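Local coordinates for protein fructose-bisphosphate aldolase (Plasmodium falciparum, PDB 4TR9) that belongs to the class I fructose-bisphosphate aldolase family, enzymes built as a TIM barrel and assembled here as a tetramer, at residues L264-V275 with P299-S307. Residues are numbered along the deposited sequence; the frame is centred on the assembly and turned at random.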
loop_
_atom_site.group_PDB
_atom_site.type_symbol
_atom_site.label_atom_id
_atom_site.label_comp_id
_atom_site.label_asym_id
_atom_site.label_seq_id
_atom_site.Cartn_x
_atom_site.Cartn_y
_atom_site.Cartn_z
ATOM N N LEU A 264 8.908 -19.900 5.535
ATOM C CA LEU A 264 9.653 -19.571 4.326
ATOM C C LEU A 264 8.893 -19.968 3.066
ATOM O O LEU A 264 8.869 -19.221 2.087
ATOM C CB LEU A 264 11.024 -20.250 4.343
ATOM C CG LEU A 264 11.999 -19.769 5.420
ATOM C CD1 LEU A 264 13.318 -20.520 5.323
ATOM C CD2 LEU A 264 12.220 -18.267 5.312
ATOM N N ARG A 265 8.271 -21.142 3.093
ATOM C CA ARG A 265 7.523 -21.636 1.941
ATOM C C ARG A 265 6.314 -20.757 1.636
ATOM O O ARG A 265 5.878 -20.667 0.489
ATOM C CB ARG A 265 7.076 -23.081 2.170
ATOM C CG ARG A 265 8.209 -24.093 2.136
ATOM C CD ARG A 265 7.690 -25.511 2.303
ATOM N NE ARG A 265 6.740 -25.872 1.256
ATOM C CZ ARG A 265 7.085 -26.381 0.078
ATOM N NH1 ARG A 265 6.154 -26.682 -0.815
ATOM N NH2 ARG A 265 8.364 -26.590 -0.208
ATOM N N ARG A 266 5.782 -20.106 2.664
ATOM C CA ARG A 266 4.611 -19.252 2.502
ATOM C C ARG A 266 4.961 -17.854 1.996
ATOM O O ARG A 266 4.082 -17.117 1.551
ATOM C CB ARG A 266 3.850 -19.131 3.825
ATOM C CG ARG A 266 3.057 -20.365 4.223
ATOM C CD ARG A 266 2.377 -20.151 5.570
ATOM N NE ARG A 266 1.551 -21.287 5.968
ATOM C CZ ARG A 266 0.902 -21.366 7.125
ATOM N NH1 ARG A 266 0.173 -22.436 7.407
ATOM N NH2 ARG A 266 0.986 -20.376 8.004
ATOM N N THR A 267 6.237 -17.487 2.061
ATOM C CA THR A 267 6.624 -16.104 1.794
ATOM C C THR A 267 7.732 -15.931 0.753
ATOM O O THR A 267 7.747 -14.937 0.026
ATOM C CB THR A 267 7.081 -15.407 3.094
ATOM O OG1 THR A 267 8.137 -16.164 3.697
ATOM C CG2 THR A 267 5.926 -15.293 4.077
ATOM N N VAL A 268 8.655 -16.886 0.680
ATOM C CA VAL A 268 9.851 -16.721 -0.146
ATOM C C VAL A 268 9.756 -17.408 -1.509
ATOM O O VAL A 268 9.735 -18.634 -1.589
ATOM C CB VAL A 268 11.105 -17.260 0.575
ATOM C CG1 VAL A 268 12.336 -17.057 -0.290
ATOM C CG2 VAL A 268 11.278 -16.581 1.925
ATOM N N PRO A 269 9.716 -16.608 -2.589
ATOM C CA PRO A 269 9.693 -17.131 -3.960
ATOM C C PRO A 269 10.958 -17.919 -4.298
ATOM O O PRO A 269 12.048 -17.524 -3.884
ATOM C CB PRO A 269 9.596 -15.864 -4.821
ATOM C CG PRO A 269 9.049 -14.820 -3.908
ATOM C CD PRO A 269 9.619 -15.139 -2.562
ATOM N N PRO A 270 10.809 -19.025 -5.046
ATOM C CA PRO A 270 11.897 -19.936 -5.424
ATOM C C PRO A 270 13.012 -19.279 -6.239
ATOM O O PRO A 270 14.089 -19.864 -6.361
ATOM C CB PRO A 270 11.183 -20.999 -6.266
ATOM C CG PRO A 270 9.774 -20.963 -5.800
ATOM C CD PRO A 270 9.501 -19.521 -5.503
ATOM N N ALA A 271 12.758 -18.095 -6.789
ATOM C CA ALA A 271 13.770 -17.375 -7.559
ATOM C C ALA A 271 14.971 -17.034 -6.688
ATOM O O ALA A 271 16.098 -16.937 -7.174
ATOM C CB ALA A 271 13.184 -16.115 -8.165
ATOM N N LEU A 272 14.721 -16.844 -5.397
ATOM C CA LEU A 272 15.791 -16.626 -4.438
ATOM C C LEU A 272 16.615 -17.902 -4.321
ATOM O O LEU A 272 16.095 -18.944 -3.926
ATOM C CB LEU A 272 15.226 -16.218 -3.077
ATOM C CG LEU A 272 16.193 -15.527 -2.115
ATOM C CD1 LEU A 272 16.523 -14.126 -2.609
ATOM C CD2 LEU A 272 15.614 -15.480 -0.713
ATOM N N PRO A 273 17.907 -17.825 -4.673
ATOM C CA PRO A 273 18.777 -19.005 -4.737
ATOM C C PRO A 273 18.987 -19.673 -3.381
ATOM O O PRO A 273 19.225 -20.879 -3.329
ATOM C CB PRO A 273 20.096 -18.437 -5.274
ATOM C CG PRO A 273 20.069 -17.002 -4.894
ATOM C CD PRO A 273 18.634 -16.586 -4.994
ATOM N N GLY A 274 18.896 -18.903 -2.301
ATOM C CA GLY A 274 19.094 -19.460 -0.977
ATOM C C GLY A 274 18.750 -18.533 0.172
ATOM O O GLY A 274 18.465 -17.351 -0.020
ATOM N N VAL A 275 18.778 -19.088 1.379
ATOM C CA VAL A 275 18.507 -18.336 2.597
ATOM C C VAL A 275 19.583 -18.622 3.640
ATOM O O VAL A 275 19.814 -19.775 4.005
ATOM C CB VAL A 275 17.121 -18.680 3.176
ATOM C CG1 VAL A 275 16.990 -18.169 4.598
ATOM C CG2 VAL A 275 16.019 -18.119 2.290
ATOM N N PRO A 299 14.865 -31.929 0.612
ATOM C CA PRO A 299 15.423 -30.908 -0.284
ATOM C C PRO A 299 14.456 -29.750 -0.529
ATOM O O PRO A 299 13.368 -29.950 -1.070
ATOM C CB PRO A 299 15.689 -31.685 -1.579
ATOM C CG PRO A 299 14.785 -32.871 -1.509
ATOM C CD PRO A 299 14.717 -33.231 -0.058
ATOM N N HIS A 300 14.863 -28.549 -0.132
ATOM C CA HIS A 300 14.017 -27.364 -0.240
ATOM C C HIS A 300 14.197 -26.662 -1.586
ATOM O O HIS A 300 15.222 -26.841 -2.243
ATOM C CB HIS A 300 14.324 -26.396 0.907
ATOM C CG HIS A 300 14.148 -26.997 2.265
ATOM N ND1 HIS A 300 12.921 -27.391 2.752
ATOM C CD2 HIS A 300 15.045 -27.271 3.244
ATOM C CE1 HIS A 300 13.068 -27.883 3.970
ATOM N NE2 HIS A 300 14.348 -27.821 4.290
ATOM N N PRO A 301 13.194 -25.870 -2.003
ATOM C CA PRO A 301 13.279 -25.077 -3.237
ATOM C C PRO A 301 14.481 -24.135 -3.258
ATOM O O PRO A 301 14.990 -23.811 -4.330
ATOM C CB PRO A 301 11.971 -24.282 -3.231
ATOM C CG PRO A 301 11.029 -25.133 -2.467
ATOM C CD PRO A 301 11.852 -25.789 -1.397
ATOM N N TRP A 302 14.918 -23.697 -2.081
ATOM C CA TRP A 302 16.115 -22.874 -1.961
ATOM C C TRP A 302 17.105 -23.523 -1.002
ATOM O O TRP A 302 16.736 -24.388 -0.211
ATOM C CB TRP A 302 15.771 -21.464 -1.473
ATOM C CG TRP A 302 14.302 -21.188 -1.323
ATOM C CD1 TRP A 302 13.538 -20.376 -2.109
ATOM C CD2 TRP A 302 13.426 -21.716 -0.320
ATOM N NE1 TRP A 302 12.239 -20.368 -1.660
ATOM C CE2 TRP A 302 12.145 -21.186 -0.563
ATOM C CE3 TRP A 302 13.599 -22.593 0.756
ATOM C CZ2 TRP A 302 11.044 -21.498 0.231
ATOM C CZ3 TRP A 302 12.506 -22.902 1.543
ATOM C CH2 TRP A 302 11.245 -22.355 1.277
ATOM N N ALA A 303 18.362 -23.102 -1.076
ATOM C CA ALA A 303 19.378 -23.592 -0.153
ATOM C C ALA A 303 19.224 -22.919 1.207
ATOM O O ALA A 303 19.332 -21.699 1.323
ATOM C CB ALA A 303 20.771 -23.354 -0.714
ATOM N N LEU A 304 18.962 -23.718 2.235
ATOM C CA LEU A 304 18.809 -23.190 3.585
ATOM C C LEU A 304 20.075 -23.425 4.398
ATOM O O LEU A 304 20.180 -24.402 5.142
ATOM C CB LEU A 304 17.601 -23.823 4.280
ATOM C CG LEU A 304 16.260 -23.597 3.576
ATOM C CD1 LEU A 304 15.107 -24.088 4.429
ATOM C CD2 LEU A 304 16.080 -22.132 3.233
ATOM N N THR A 305 21.038 -22.522 4.243
ATOM C CA THR A 305 22.315 -22.639 4.933
ATOM C C THR A 305 22.446 -21.585 6.031
ATOM O O THR A 305 21.448 -21.150 6.604
ATOM C CB THR A 305 23.495 -22.520 3.947
ATOM O OG1 THR A 305 24.727 -22.437 4.674
ATOM C CG2 THR A 305 23.340 -21.290 3.065
ATOM N N PHE A 306 23.678 -21.176 6.319
ATOM C CA PHE A 306 23.941 -20.312 7.465
ATOM C C PHE A 306 24.793 -19.091 7.132
ATOM O O PHE A 306 25.613 -19.117 6.213
ATOM C CB PHE A 306 24.625 -21.117 8.574
ATOM C CG PHE A 306 25.942 -21.723 8.164
ATOM C CD1 PHE A 306 27.133 -21.053 8.396
ATOM C CD2 PHE A 306 25.987 -22.964 7.548
ATOM C CE1 PHE A 306 28.343 -21.607 8.018
ATOM C CE2 PHE A 306 27.195 -23.523 7.167
ATOM C CZ PHE A 306 28.374 -22.845 7.405
ATOM N N SER A 307 24.584 -18.021 7.893
ATOM C CA SER A 307 25.463 -16.859 7.869
ATOM C C SER A 307 25.874 -16.546 9.300
ATOM O O SER A 307 25.600 -15.464 9.819
ATOM C CB SER A 307 24.776 -15.653 7.228
ATOM O OG SER A 307 25.631 -14.521 7.224
HETATM O O HOH W 1 10.521 -27.457 1.577
HETATM O O HOH W 2 16.638 -21.778 -5.214
#
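Trp302 lies against the loop from Val268 to Pro273, just before strand 274-277, the seventh of the TIM barrel, while its own chain enters the eighth; helix 284-295 makes the beta-alpha-beta crossover between these parallel strands. Its CB rests 3.9 Å from Gly274 CA; glycine suits that position because a CB there would crowd Ala303 O. With chi1 at -4°, Trp302 CG nearly eclipses the backbone N, an unusual torsion that lays the indole along the loop. CD1 then meets Leu272 O at the ring edge, and NE1 donates a 3.0 Å hydrogen bond to Val268 O. That bond is bent (143° at the hydrogen), and NE1 sits above the carbonyl plane rather than on a lone pair, yet it gives the indole's one polar atom a partner in a buried site. The far, six-membered ring meets the end of helix 253-267, where Trp302 CH2 touches Leu264 CB at 3.7 Å and also Arg265 CG. Pro301 CB covers one face of the indole, and Pro270 of the second subunit also packs on Trp302, placing it beside the subunit interface. Beyond its CG, Arg265 bends at chi3 (59°), turning the guanidinium to where NH2 donates to a water that also bonds His300 ND1. Past the tryptophan the strands pair: Ala303 N donates to Pro273 O, and Val275 N to Ala303 O at 2.7 Å. Branched, apolar Val275 and Leu304 are both buried and lie side by side on one face of the pairing; Leu304 CD2 touches both Val275 CB at 3.6 Å and, tip to tip across to the helix, Leu264 CD1 at 3.8 Å.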